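Local coordinates for spectinomycin phosphotransferase (Legionella pneumophila, PDB 3I1A), which probably transfers a phosphate group from a nucleotide to spectinomycin, the reaction by which this protein kinase-like enzyme would make the antibiotic harmless, at residues E76-I81 / Y227-D232; Q127-S132 / K205-H210; S136-L141 / P234-K239; E144-K149 / L277-H282. All blocks are in the same frame, centred on the assembly; numbering follows the deposited sequence.

Contact 1. Residues E76-I81 / Y227-D232; sequences EIIFPI and YIIDWD
Tyr227 lies against the backbone of Glu76 to Ile78, and its side chain can be followed outward atom by atom. CB sits 4.0 Å from Ile78 CG1. CG, anti to the carbonyl carbon (chi1 -71°), keeps company with the same methylene. CD1 comes 3.6 Å from Ile77 C, which lies at the ring's edge near its plane; CE1 passes 3.9 Å from Ile77 O. A tyrosine ring suits this place because its edge can lie against a peptide while CG and CD1 also meet an isoleucine methylene. The Ile78 and Tyr227 side chains cross at about a right angle, and Ile78 CD1 continues to Ile229 CG2 at 4.1 Å. In addition, Ile228 N donates to Glu76 O over 2.9 Å in a nearly straight bond (165°).

The strand leads into Asp230, which with Asn217 binds magnesium in another structure of this protein (none is bound here) and probably corresponds to the DFG aspartate of the kinases. Asp230 OD1 accepts from Asp232 N, closing an Asx turn. Ile228 O takes the indole N-H of Trp231 from above its carbonyl plane, and a water links the same oxygen to Ile78 N. Beyond the two segments, Glu76 OE2 accepts from Gln120 on helix 115-129.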
loop_
_atom_site.group_PDB
_atom_site.type_symbol
_atom_site.label_atom_id
_atom_site.label_comp_id
_atom_site.label_asym_id
_atom_site.label_seq_id
_atom_site.Cartn_x
_atom_site.Cartn_y
_atom_site.Cartn_z
ATOM N N GLU A 76 -1.743 -11.406 12.433
ATOM C CA GLU A 76 -2.252 -11.281 11.069
ATOM C C GLU A 76 -1.325 -10.709 10.016
ATOM O O GLU A 76 -1.718 -9.833 9.247
ATOM C CB GLU A 76 -3.574 -10.490 11.082
ATOM C CG GLU A 76 -4.735 -11.182 11.837
ATOM C CD GLU A 76 -4.621 -11.119 13.353
ATOM O OE1 GLU A 76 -3.642 -10.557 13.897
ATOM O OE2 GLU A 76 -5.545 -11.628 14.019
ATOM N N ILE A 77 -0.099 -11.228 9.994
ATOM C CA ILE A 77 0.936 -10.827 9.051
ATOM C C ILE A 77 1.561 -12.105 8.468
ATOM O O ILE A 77 1.698 -13.113 9.177
ATOM C CB ILE A 77 2.058 -10.057 9.793
ATOM C CG1 ILE A 77 1.485 -8.793 10.435
ATOM C CG2 ILE A 77 3.204 -9.747 8.842
ATOM C CD1 ILE A 77 2.536 -7.919 11.071
ATOM N N ILE A 78 1.937 -12.079 7.195
ATOM C CA ILE A 78 2.589 -13.243 6.617
ATOM C C ILE A 78 4.047 -12.934 6.899
ATOM O O ILE A 78 4.675 -12.166 6.170
ATOM C CB ILE A 78 2.358 -13.370 5.114
ATOM C CG1 ILE A 78 0.870 -13.635 4.855
ATOM C CG2 ILE A 78 3.210 -14.536 4.558
ATOM C CD1 ILE A 78 0.478 -13.523 3.395
ATOM N N PHE A 79 4.567 -13.506 7.985
ATOM C CA PHE A 79 5.953 -13.276 8.398
ATOM C C PHE A 79 6.955 -14.122 7.640
ATOM O O PHE A 79 6.636 -15.214 7.157
ATOM C CB PHE A 79 6.163 -13.604 9.879
ATOM C CG PHE A 79 5.384 -12.734 10.819
ATOM C CD1 PHE A 79 4.214 -13.204 11.432
ATOM C CD2 PHE A 79 5.823 -11.449 11.098
ATOM C CE1 PHE A 79 3.490 -12.394 12.322
ATOM C CE2 PHE A 79 5.109 -10.632 11.978
ATOM C CZ PHE A 79 3.936 -11.112 12.593
ATOM N N PRO A 80 8.194 -13.618 7.531
ATOM C CA PRO A 80 9.247 -14.356 6.839
ATOM C C PRO A 80 9.529 -15.615 7.636
ATOM O O PRO A 80 9.228 -15.677 8.838
ATOM C CB PRO A 80 10.460 -13.430 6.931
ATOM C CG PRO A 80 9.872 -12.071 6.950
ATOM C CD PRO A 80 8.608 -12.231 7.817
ATOM N N ILE A 81 10.098 -16.607 6.962
ATOM C CA ILE A 81 10.512 -17.837 7.627
ATOM C C ILE A 81 11.761 -17.416 8.426
ATOM O O ILE A 81 12.586 -16.652 7.923
ATOM C CB ILE A 81 10.922 -18.915 6.584
ATOM C CG1 ILE A 81 9.720 -19.319 5.724
ATOM C CG2 ILE A 81 11.520 -20.139 7.289
ATOM C CD1 ILE A 81 8.549 -19.848 6.518
ATOM N N TYR A 227 -4.926 -11.335 6.652
ATOM C CA TYR A 227 -3.501 -11.014 6.713
ATOM C C TYR A 227 -3.361 -9.664 6.052
ATOM O O TYR A 227 -3.964 -9.431 5.003
ATOM C CB TYR A 227 -2.648 -12.036 5.957
ATOM C CG TYR A 227 -2.606 -13.356 6.678
ATOM C CD1 TYR A 227 -1.679 -13.585 7.691
ATOM C CD2 TYR A 227 -3.607 -14.307 6.473
ATOM C CE1 TYR A 227 -1.763 -14.729 8.507
ATOM C CE2 TYR A 227 -3.692 -15.440 7.271
ATOM C CZ TYR A 227 -2.776 -15.640 8.288
ATOM O OH TYR A 227 -2.923 -16.732 9.121
ATOM N N ILE A 228 -2.613 -8.762 6.683
ATOM C CA ILE A 228 -2.383 -7.442 6.100
ATOM C C ILE A 228 -1.026 -7.477 5.414
ATOM O O ILE A 228 -0.032 -7.802 6.051
ATOM C CB ILE A 228 -2.364 -6.335 7.170
ATOM C CG1 ILE A 228 -3.750 -6.220 7.808
ATOM C CG2 ILE A 228 -1.960 -5.000 6.511
ATOM C CD1 ILE A 228 -3.787 -5.243 8.978
ATOM N N ILE A 229 -0.986 -7.139 4.124
ATOM C CA ILE A 229 0.260 -7.183 3.363
ATOM C C ILE A 229 0.725 -5.815 2.888
ATOM O O ILE A 229 0.044 -4.807 3.088
ATOM C CB ILE A 229 0.153 -8.130 2.120
ATOM C CG1 ILE A 229 -0.953 -7.660 1.167
ATOM C CG2 ILE A 229 -0.125 -9.572 2.610
ATOM C CD1 ILE A 229 -0.889 -8.334 -0.197
ATOM N N ASP A 230 1.918 -5.821 2.294
ATOM C CA ASP A 230 2.627 -4.661 1.755
ATOM C C ASP A 230 3.052 -3.684 2.834
ATOM O O ASP A 230 2.495 -2.597 2.975
ATOM C CB ASP A 230 1.811 -3.916 0.714
ATOM C CG ASP A 230 2.628 -2.807 0.040
ATOM O OD1 ASP A 230 3.749 -2.507 0.512
ATOM O OD2 ASP A 230 2.145 -2.228 -0.943
ATOM N N TRP A 231 4.074 -4.077 3.571
ATOM C CA TRP A 231 4.615 -3.277 4.650
ATOM C C TRP A 231 5.880 -2.561 4.203
ATOM O O TRP A 231 6.770 -2.292 5.011
ATOM C CB TRP A 231 4.902 -4.195 5.843
ATOM C CG TRP A 231 3.652 -4.587 6.538
ATOM C CD1 TRP A 231 2.925 -5.749 6.391
ATOM C CD2 TRP A 231 2.918 -3.764 7.442
ATOM N NE1 TRP A 231 1.781 -5.680 7.156
ATOM C CE2 TRP A 231 1.756 -4.471 7.807
ATOM C CE3 TRP A 231 3.133 -2.487 7.975
ATOM C CZ2 TRP A 231 0.813 -3.940 8.682
ATOM C CZ3 TRP A 231 2.194 -1.960 8.839
ATOM C CH2 TRP A 231 1.049 -2.685 9.187
ATOM N N ASP A 232 5.941 -2.228 2.911
ATOM C CA ASP A 232 7.128 -1.561 2.351
ATOM C C ASP A 232 7.290 -0.098 2.732
ATOM O O ASP A 232 8.400 0.388 2.847
ATOM C CB ASP A 232 7.146 -1.669 0.819
ATOM C CG ASP A 232 7.514 -3.056 0.339
ATOM O OD1 ASP A 232 8.121 -3.804 1.136
ATOM O OD2 ASP A 232 7.208 -3.396 -0.830
HETATM O O HOH W 1 1.963 -9.782 5.487
#

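Contact 2. Residues Q127-S132 / K205-H210; sequences QIHETS and KYVLCH
The imidazole of His129, at the C-terminal end of helix 115-129, is set obliquely across the Val207 side chain of strand 207-209. Val207 CG2 makes an off-centre CH-pi contact with the ring, 4.3 Å from its centroid and 30° off the normal. Its CB sits 3.4 Å from His129 O, so the branched valine presents one methyl to the ring while CB and CG1 lie against the carbonyl oxygen. Cys209 SG approaches the ring obliquely, a sulfur-aromatic contact. At the ring's edge, the C-H of CD2 is directed at Leu208 O, 3.2 Å from CD2. Ile128 CG2 reaches that oxygen at 3.6 Å and lies 4.2 Å from Leu208 CG.

The strand, at the edge of the mixed sheet beside 235-237, leads into His210, which, two residues before Asp212, is consistent with the HxD catalytic-loop motif of kinase-like phosphotransferases. One water donates to His129 O and Thr131 O and accepts from Leu208 N. Both imidazole nitrogens are bonded elsewhere, ND1 with Tyr267 and NE2 with Asp242, which fixes the ring's rotation. Leu208 O is buried with no hydrogen-bond partner in the model; the CD2 C-H, polarised by the imidazole, probably offers partial electrostatic compensation.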
loop_
_atom_site.group_PDB
_atom_site.type_symbol
_atom_site.label_atom_id
_atom_site.label_comp_id
_atom_site.label_asym_id
_atom_site.label_seq_id
_atom_site.Cartn_x
_atom_site.Cartn_y
_atom_site.Cartn_z
ATOM N N GLN A 127 -4.531 -2.752 17.070
ATOM C CA GLN A 127 -3.312 -3.284 17.683
ATOM C C GLN A 127 -2.085 -2.591 17.113
ATOM O O GLN A 127 -1.146 -2.255 17.836
ATOM C CB GLN A 127 -3.155 -4.781 17.403
ATOM C CG GLN A 127 -3.814 -5.723 18.390
ATOM C CD GLN A 127 -3.317 -7.145 18.185
ATOM O OE1 GLN A 127 -3.658 -7.783 17.201
ATOM N NE2 GLN A 127 -2.487 -7.631 19.100
ATOM N N ILE A 128 -2.096 -2.410 15.801
ATOM C CA ILE A 128 -0.987 -1.773 15.106
ATOM C C ILE A 128 -0.884 -0.322 15.549
ATOM O O ILE A 128 0.197 0.151 15.922
ATOM C CB ILE A 128 -1.178 -1.872 13.557
ATOM C CG1 ILE A 128 -0.998 -3.323 13.100
ATOM C CG2 ILE A 128 -0.163 -0.966 12.834
ATOM C CD1 ILE A 128 -1.653 -3.626 11.739
ATOM N N HIS A 129 -1.999 0.392 15.542
ATOM C CA HIS A 129 -1.968 1.793 15.935
ATOM C C HIS A 129 -1.553 2.000 17.388
ATOM O O HIS A 129 -1.046 3.056 17.731
ATOM C CB HIS A 129 -3.338 2.445 15.702
ATOM C CG HIS A 129 -3.715 2.530 14.257
ATOM N ND1 HIS A 129 -4.975 2.877 13.829
ATOM C CD2 HIS A 129 -2.972 2.357 13.139
ATOM C CE1 HIS A 129 -4.995 2.917 12.505
ATOM N NE2 HIS A 129 -3.789 2.604 12.062
ATOM N N GLU A 130 -1.764 1.011 18.242
ATOM C CA GLU A 130 -1.379 1.190 19.631
ATOM C C GLU A 130 0.019 0.683 19.933
ATOM O O GLU A 130 0.491 0.811 21.069
ATOM C CB GLU A 130 -2.380 0.493 20.553
ATOM C CG GLU A 130 -3.778 1.070 20.455
ATOM C CD GLU A 130 -4.612 0.778 21.678
ATOM O OE1 GLU A 130 -4.587 -0.373 22.142
ATOM O OE2 GLU A 130 -5.297 1.696 22.167
ATOM N N THR A 131 0.686 0.121 18.928
ATOM C CA THR A 131 2.014 -0.427 19.119
ATOM C C THR A 131 3.040 0.650 19.460
ATOM O O THR A 131 3.163 1.643 18.750
ATOM C CB THR A 131 2.459 -1.215 17.872
ATOM O OG1 THR A 131 1.626 -2.372 17.734
ATOM C CG2 THR A 131 3.900 -1.702 18.024
ATOM N N SER A 132 3.758 0.450 20.559
ATOM C CA SER A 132 4.779 1.400 20.978
ATOM C C SER A 132 5.964 1.289 20.030
ATOM O O SER A 132 6.481 0.199 19.789
ATOM C CB SER A 132 5.224 1.104 22.414
ATOM O OG SER A 132 6.218 2.021 22.824
ATOM N N LYS A 205 0.235 12.704 18.630
ATOM C CA LYS A 205 -0.914 11.881 18.267
ATOM C C LYS A 205 -0.638 11.010 17.034
ATOM O O LYS A 205 -1.547 10.388 16.497
ATOM C CB LYS A 205 -2.152 12.756 18.017
ATOM C CG LYS A 205 -2.689 13.450 19.270
ATOM C CD LYS A 205 -3.921 14.328 18.955
ATOM C CE LYS A 205 -3.621 15.363 17.866
ATOM N NZ LYS A 205 -4.041 16.764 18.239
ATOM N N TYR A 206 0.602 10.998 16.557
ATOM C CA TYR A 206 0.928 10.151 15.419
ATOM C C TYR A 206 1.061 8.713 15.912
ATOM O O TYR A 206 1.467 8.473 17.060
ATOM C CB TYR A 206 2.247 10.592 14.784
ATOM C CG TYR A 206 2.149 11.790 13.838
ATOM C CD1 TYR A 206 1.053 12.648 13.857
ATOM C CD2 TYR A 206 3.178 12.062 12.942
ATOM C CE1 TYR A 206 0.987 13.744 13.003
ATOM C CE2 TYR A 206 3.122 13.165 12.084
ATOM C CZ TYR A 206 2.024 13.995 12.120
ATOM O OH TYR A 206 1.967 15.065 11.250
ATOM N N VAL A 207 0.718 7.754 15.059
ATOM C CA VAL A 207 0.816 6.349 15.426
ATOM C C VAL A 207 1.418 5.615 14.234
ATOM O O VAL A 207 1.533 6.183 13.145
ATOM C CB VAL A 207 -0.583 5.727 15.729
ATOM C CG1 VAL A 207 -1.224 6.426 16.922
ATOM C CG2 VAL A 207 -1.468 5.793 14.488
ATOM N N LEU A 208 1.817 4.371 14.441
ATOM C CA LEU A 208 2.374 3.573 13.356
ATOM C C LEU A 208 1.205 3.245 12.422
ATOM O O LEU A 208 0.210 2.639 12.855
ATOM C CB LEU A 208 2.980 2.294 13.923
ATOM C CG LEU A 208 3.416 1.221 12.918
ATOM C CD1 LEU A 208 4.544 1.789 12.013
ATOM C CD2 LEU A 208 3.900 -0.017 13.709
ATOM N N CYS A 209 1.334 3.634 11.154
ATOM C CA CYS A 209 0.300 3.431 10.134
ATOM C C CYS A 209 0.798 2.620 8.970
ATOM O O CYS A 209 1.961 2.711 8.600
ATOM C CB CYS A 209 -0.178 4.766 9.555
ATOM S SG CYS A 209 -1.135 5.750 10.692
ATOM N N HIS A 210 -0.091 1.814 8.405
ATOM C CA HIS A 210 0.253 1.051 7.216
ATOM C C HIS A 210 0.428 2.057 6.055
ATOM O O HIS A 210 1.399 1.981 5.293
ATOM C CB HIS A 210 -0.865 0.059 6.921
ATOM C CG HIS A 210 -0.642 -0.734 5.677
ATOM N ND1 HIS A 210 -0.878 -0.225 4.417
ATOM C CD2 HIS A 210 -0.256 -2.019 5.503
ATOM C CE1 HIS A 210 -0.659 -1.172 3.520
ATOM N NE2 HIS A 210 -0.281 -2.270 4.155
HETATM O O HOH W 2 1.685 3.473 17.248
#

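Contact 3. Residues S136-L141 / P234-K239; sequences SIQQQL and PMLAPK
Gln138 is the first residue of 136-141 to touch the other segment, and it does so with the aliphatic part of its side chain. Both CB and CG lie 4.0 Å from Leu236 CD1, the two side chains crossing at about a right angle. Beyond CG the chain is extended (chi2 -173°), and the amide nitrogen donates to Val133 O, just before helix 135-138. Glutamine suits this partly exposed place, since its methylenes can cover a leucine methyl while its amide serves a backbone carbonyl.

After Gln138 the backbone turns: Gln140 N donates to Ile137 O, and Leu141 N makes a bond of 3.2 Å to Gln138 O. This turn delivers the chain to strand 142-143, which runs parallel to strand 235-237 in a mixed three-stranded sheet, with 207-209 antiparallel on the far side of 235-237. The small sheet belongs to the kinase-like fold of the aminoglycoside phosphotransferases, and Pro234 follows shortly after Asp230, a magnesium ligand when the metal is present.

Leu141, just before its strand, has the largest share of the contact, its CB directed toward the other segment. CG is anti to the carbonyl carbon (chi1 -73°), and the two methyls that branch from it divide the work. CD1 meets Leu236 CG at 3.7 Å and its CD2 at 3.9 Å. Leu141 CD2 instead reaches Pro234, 3.9 Å from its CG, and approaches Met235 N at 4.1 Å. A forked leucine can thus serve a proline ring and a second leucine together. Pro234 and Leu141 are further backed by Ile65 of helix 61-71 and by Leu208, respectively.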
loop_
_atom_site.group_PDB
_atom_site.type_symbol
_atom_site.label_atom_id
_atom_site.label_comp_id
_atom_site.label_asym_id
_atom_site.label_seq_id
_atom_site.Cartn_x
_atom_site.Cartn_y
_atom_site.Cartn_z
ATOM N N SER A 136 14.509 4.488 18.171
ATOM C CA SER A 136 15.423 4.137 17.086
ATOM C C SER A 136 14.638 3.884 15.814
ATOM O O SER A 136 15.065 4.263 14.720
ATOM C CB SER A 136 16.254 2.890 17.435
ATOM O OG SER A 136 15.437 1.733 17.612
ATOM N N ILE A 137 13.482 3.244 15.954
ATOM C CA ILE A 137 12.650 2.961 14.795
ATOM C C ILE A 137 11.860 4.201 14.372
ATOM O O ILE A 137 11.648 4.402 13.186
ATOM C CB ILE A 137 11.714 1.770 15.081
ATOM C CG1 ILE A 137 12.593 0.528 15.312
ATOM C CG2 ILE A 137 10.722 1.561 13.913
ATOM C CD1 ILE A 137 11.854 -0.710 15.800
ATOM N N GLN A 138 11.430 5.025 15.328
ATOM C CA GLN A 138 10.702 6.254 14.972
ATOM C C GLN A 138 11.571 7.105 14.042
ATOM O O GLN A 138 11.071 7.739 13.109
ATOM C CB GLN A 138 10.351 7.080 16.210
ATOM C CG GLN A 138 9.226 6.483 17.060
ATOM C CD GLN A 138 8.766 7.395 18.185
ATOM O OE1 GLN A 138 8.633 8.618 18.004
ATOM N NE2 GLN A 138 8.492 6.802 19.354
ATOM N N GLN A 139 12.879 7.091 14.294
ATOM C CA GLN A 139 13.828 7.882 13.505
ATOM C C GLN A 139 13.957 7.356 12.084
ATOM O O GLN A 139 14.389 8.084 11.189
ATOM C CB GLN A 139 15.198 7.899 14.202
ATOM C CG GLN A 139 15.189 8.675 15.532
ATOM C CD GLN A 139 16.459 8.493 16.363
ATOM O OE1 GLN A 139 16.760 9.308 17.238
ATOM N NE2 GLN A 139 17.197 7.413 16.106
ATOM N N GLN A 140 13.560 6.100 11.878
ATOM C CA GLN A 140 13.610 5.457 10.565
ATOM C C GLN A 140 12.302 5.578 9.786
ATOM O O GLN A 140 12.269 5.319 8.579
ATOM C CB GLN A 140 13.941 3.968 10.725
ATOM C CG GLN A 140 15.158 3.690 11.561
ATOM C CD GLN A 140 16.430 4.241 10.956
ATOM O OE1 GLN A 140 16.564 5.451 10.730
ATOM N NE2 GLN A 140 17.387 3.351 10.693
ATOM N N LEU A 141 11.221 5.958 10.465
ATOM C CA LEU A 141 9.919 6.091 9.809
ATOM C C LEU A 141 9.681 7.472 9.225
ATOM O O LEU A 141 10.047 8.483 9.830
ATOM C CB LEU A 141 8.794 5.783 10.825
ATOM C CG LEU A 141 8.668 4.301 11.169
ATOM C CD1 LEU A 141 7.846 4.134 12.460
ATOM C CD2 LEU A 141 8.027 3.579 9.976
ATOM N N PRO A 234 5.562 1.909 5.625
ATOM C CA PRO A 234 4.726 2.317 6.762
ATOM C C PRO A 234 5.143 3.743 7.133
ATOM O O PRO A 234 6.078 4.278 6.544
ATOM C CB PRO A 234 5.082 1.297 7.843
ATOM C CG PRO A 234 6.532 0.973 7.551
ATOM C CD PRO A 234 6.544 0.887 6.025
ATOM N N MET A 235 4.490 4.344 8.123
ATOM C CA MET A 235 4.816 5.726 8.504
ATOM C C MET A 235 4.210 6.095 9.860
ATOM O O MET A 235 3.453 5.311 10.435
ATOM C CB MET A 235 4.257 6.700 7.457
ATOM C CG MET A 235 2.731 6.861 7.500
ATOM S SD MET A 235 2.019 7.929 6.211
ATOM C CE MET A 235 2.863 9.491 6.544
ATOM N N LEU A 236 4.580 7.266 10.377
ATOM C CA LEU A 236 3.992 7.757 11.615
ATOM C C LEU A 236 3.074 8.871 11.150
ATOM O O LEU A 236 3.503 9.793 10.460
ATOM C CB LEU A 236 5.055 8.308 12.578
ATOM C CG LEU A 236 5.939 7.229 13.184
ATOM C CD1 LEU A 236 7.089 7.819 13.955
ATOM C CD2 LEU A 236 5.081 6.387 14.095
ATOM N N ALA A 237 1.791 8.777 11.504
ATOM C CA ALA A 237 0.850 9.778 11.065
ATOM C C ALA A 237 -0.407 9.596 11.917
ATOM O O ALA A 237 -0.481 8.663 12.719
ATOM C CB ALA A 237 0.528 9.511 9.581
ATOM N N PRO A 238 -1.371 10.515 11.797
ATOM C CA PRO A 238 -2.625 10.410 12.550
ATOM C C PRO A 238 -3.276 9.099 12.106
ATOM O O PRO A 238 -3.145 8.709 10.943
ATOM C CB PRO A 238 -3.431 11.604 12.045
ATOM C CG PRO A 238 -2.359 12.620 11.752
ATOM C CD PRO A 238 -1.321 11.768 11.027
ATOM N N LYS A 239 -3.986 8.442 13.019
ATOM C CA LYS A 239 -4.631 7.169 12.727
ATOM C C LYS A 239 -5.533 7.232 11.506
ATOM O O LYS A 239 -5.758 6.205 10.854
ATOM C CB LYS A 239 -5.454 6.700 13.939
ATOM C CG LYS A 239 -6.628 7.619 14.338
ATOM C CD LYS A 239 -7.391 7.010 15.534
ATOM C CE LYS A 239 -8.678 7.793 15.861
ATOM N NZ LYS A 239 -8.452 9.219 16.245
#

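Contact 4. Residues E144-K149 / L277-H282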
loop_
_atom_site.group_PDB
_atom_site.type_symbol
_atom_site.label_atom_id
_atom_site.label_comp_id
_atom_site.label_asym_id
_atom_site.label_seq_id
_atom_site.Cartn_x
_atom_site.Cartn_y
_atom_site.Cartn_z
ATOM N N GLU A 144 4.280 12.125 8.630
ATOM C CA GLU A 144 3.309 12.879 7.844
ATOM C C GLU A 144 3.697 14.353 7.982
ATOM O O GLU A 144 3.842 14.859 9.104
ATOM C CB GLU A 144 1.895 12.703 8.403
ATOM C CG GLU A 144 0.810 13.509 7.691
ATOM C CD GLU A 144 0.751 13.170 6.212
ATOM O OE1 GLU A 144 0.312 12.041 5.917
ATOM O OE2 GLU A 144 1.167 14.013 5.372
ATOM N N ILE A 145 3.890 15.029 6.854
ATOM C CA ILE A 145 4.203 16.468 6.888
ATOM C C ILE A 145 3.241 17.315 6.045
ATOM O O ILE A 145 3.483 18.511 5.830
ATOM C CB ILE A 145 5.664 16.766 6.458
ATOM C CG1 ILE A 145 5.926 16.302 5.032
ATOM C CG2 ILE A 145 6.624 16.084 7.427
ATOM C CD1 ILE A 145 7.329 16.698 4.544
ATOM N N TYR A 146 2.151 16.696 5.590
ATOM C CA TYR A 146 1.129 17.358 4.790
ATOM C C TYR A 146 1.710 18.057 3.572
ATOM O O TYR A 146 1.324 19.174 3.229
ATOM C CB TYR A 146 0.358 18.335 5.681
ATOM C CG TYR A 146 -0.359 17.609 6.804
ATOM C CD1 TYR A 146 -1.533 16.914 6.556
ATOM C CD2 TYR A 146 0.180 17.545 8.092
ATOM C CE1 TYR A 146 -2.154 16.163 7.548
ATOM C CE2 TYR A 146 -0.451 16.788 9.106
ATOM C CZ TYR A 146 -1.619 16.102 8.809
ATOM O OH TYR A 146 -2.270 15.354 9.772
ATOM N N SER A 147 2.642 17.372 2.921
ATOM C CA SER A 147 3.313 17.912 1.753
ATOM C C SER A 147 2.348 18.359 0.667
ATOM O O SER A 147 1.370 17.684 0.368
ATOM C CB SER A 147 4.271 16.866 1.177
ATOM O OG SER A 147 4.782 17.304 -0.065
ATOM N N PRO A 148 2.621 19.525 0.063
ATOM C CA PRO A 148 1.792 20.079 -1.002
ATOM C C PRO A 148 2.280 19.605 -2.384
ATOM O O PRO A 148 1.708 19.984 -3.403
ATOM C CB PRO A 148 1.980 21.579 -0.812
ATOM C CG PRO A 148 3.461 21.657 -0.504
ATOM C CD PRO A 148 3.574 20.540 0.560
ATOM N N LYS A 149 3.306 18.752 -2.408
ATOM C CA LYS A 149 3.885 18.252 -3.662
ATOM C C LYS A 149 2.880 17.862 -4.738
ATOM O O LYS A 149 2.937 18.358 -5.871
ATOM C CB LYS A 149 4.794 17.041 -3.411
ATOM C CG LYS A 149 5.326 16.428 -4.718
ATOM C CD LYS A 149 6.351 15.329 -4.500
ATOM C CE LYS A 149 6.936 14.879 -5.835
ATOM N NZ LYS A 149 8.130 14.002 -5.677
ATOM N N LEU A 277 -9.685 12.805 8.446
ATOM C CA LEU A 277 -10.172 11.693 7.621
ATOM C C LEU A 277 -10.556 12.215 6.220
ATOM O O LEU A 277 -10.237 11.593 5.204
ATOM C CB LEU A 277 -11.400 11.029 8.260
ATOM C CG LEU A 277 -11.817 9.672 7.670
ATOM C CD1 LEU A 277 -10.937 8.561 8.229
ATOM C CD2 LEU A 277 -13.270 9.378 8.064
ATOM N N SER A 278 -11.231 13.361 6.171
ATOM C CA SER A 278 -11.629 13.929 4.879
ATOM C C SER A 278 -10.392 14.405 4.105
ATOM O O SER A 278 -10.324 14.273 2.881
ATOM C CB SER A 278 -12.601 15.091 5.074
ATOM O OG SER A 278 -13.036 15.585 3.806
ATOM N N TYR A 279 -9.413 14.952 4.818
ATOM C CA TYR A 279 -8.176 15.398 4.182
ATOM C C TYR A 279 -7.501 14.231 3.441
ATOM O O TYR A 279 -7.090 14.361 2.283
ATOM C CB TYR A 279 -7.182 15.923 5.218
ATOM C CG TYR A 279 -5.790 16.083 4.641
ATOM C CD1 TYR A 279 -5.501 17.119 3.756
ATOM C CD2 TYR A 279 -4.784 15.146 4.913
ATOM C CE1 TYR A 279 -4.250 17.216 3.154
ATOM C CE2 TYR A 279 -3.526 15.229 4.309
ATOM C CZ TYR A 279 -3.272 16.273 3.432
ATOM O OH TYR A 279 -2.040 16.364 2.856
ATOM N N TYR A 280 -7.352 13.094 4.120
ATOM C CA TYR A 280 -6.696 11.963 3.476
ATOM C C TYR A 280 -7.443 11.417 2.273
ATOM O O TYR A 280 -6.820 11.081 1.277
ATOM C CB TYR A 280 -6.441 10.834 4.480
ATOM C CG TYR A 280 -5.185 11.050 5.292
ATOM C CD1 TYR A 280 -3.944 11.157 4.664
ATOM C CD2 TYR A 280 -5.231 11.140 6.687
ATOM C CE1 TYR A 280 -2.783 11.344 5.398
ATOM C CE2 TYR A 280 -4.083 11.319 7.425
ATOM C CZ TYR A 280 -2.855 11.419 6.782
ATOM O OH TYR A 280 -1.679 11.547 7.497
ATOM N N ARG A 281 -8.768 11.330 2.350
ATOM C CA ARG A 281 -9.540 10.807 1.218
ATOM C C ARG A 281 -9.416 11.720 0.011
ATOM O O ARG A 281 -9.337 11.233 -1.116
ATOM C CB ARG A 281 -11.004 10.638 1.583
ATOM C CG ARG A 281 -11.209 9.543 2.594
ATOM C CD ARG A 281 -12.681 9.355 2.891
ATOM N NE ARG A 281 -12.874 8.142 3.677
ATOM C CZ ARG A 281 -14.006 7.821 4.289
ATOM N NH1 ARG A 281 -15.063 8.622 4.218
ATOM N NH2 ARG A 281 -14.077 6.688 4.983
ATOM N N HIS A 282 -9.395 13.035 0.224
ATOM C CA HIS A 282 -9.227 13.942 -0.912
ATOM C C HIS A 282 -7.783 13.916 -1.400
ATOM O O HIS A 282 -7.531 13.823 -2.600
ATOM C CB HIS A 282 -9.619 15.395 -0.534
ATOM C CG HIS A 282 -11.101 15.615 -0.387
ATOM N ND1 HIS A 282 -11.823 15.163 0.697
ATOM C CD2 HIS A 282 -11.997 16.207 -1.212
ATOM C CE1 HIS A 282 -13.099 15.467 0.536
ATOM N NE2 HIS A 282 -13.233 16.101 -0.616
HETATM O O HOH W 3 -0.401 14.264 3.015
#
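Glu144 and Tyr280 reach toward each other tip to tip, the tyrosine hydroxyl donating to Glu144 OE1 over 2.6 Å. The donor stands above the carboxylate plane, 36° out of it, while OE1 lies at the edge of the tyrosine ring near its plane. Beside this bond the edge of Tyr146 is directed at the face of Tyr279 in an offset edge-to-face pair, centroids 5.2 Å apart and planes at 61°. The closest atoms are Tyr146 CD1 and Tyr279 CE2, at 3.4 Å.

Glu144 CG, anti to the backbone N (chi1 177°), is thereby set over one face of the Tyr146 ring, toward its rim. OE2 receives Tyr146 N on its anti lone pair at 2.9 Å. A water donates to OE2 and is also bound by Tyr279 OH, 2.7 Å away. Further out, Ser147 OG accepts from Lys149 N, capping the start of helix 149-157, whose Arg151 bonds to Tyr279 OH. Neighbours on helix 274-297, Tyr279 and Tyr280 thus bring two long polar-tipped rings to the loop between strand 142-143 and helix 149-157, away from the nucleotide and magnesium sites.

With a tyrosine hydroxyl, a backbone N-H and a water all donating to it, the Glu144 carboxylate would probably be stabilised in its charged form.

How the contacts relate
Contacts 2 and 3 are the closest pair, their centres 8 Å apart, because strands 207-209 and 235-237 are neighbours in one mixed sheet; helices 115-129 and 135-138, consecutive in the chain, each supply one side. Contact 1 is joined to contact 2, their centres about 16 Å apart, by His210 NE2, which bonds to Ile229 O. Contact 4, its centre about 26 Å from that of contact 1, lies across the chain's centre and meets the sheet where Leu236 O bonds to Glu144 N. The first segments come in order, 76-81 to 144-149, and the second as 205-210, 227-232, 234-239 and 277-282. The magnesium-site loop is thereby connected through the sheet to helix 274-297.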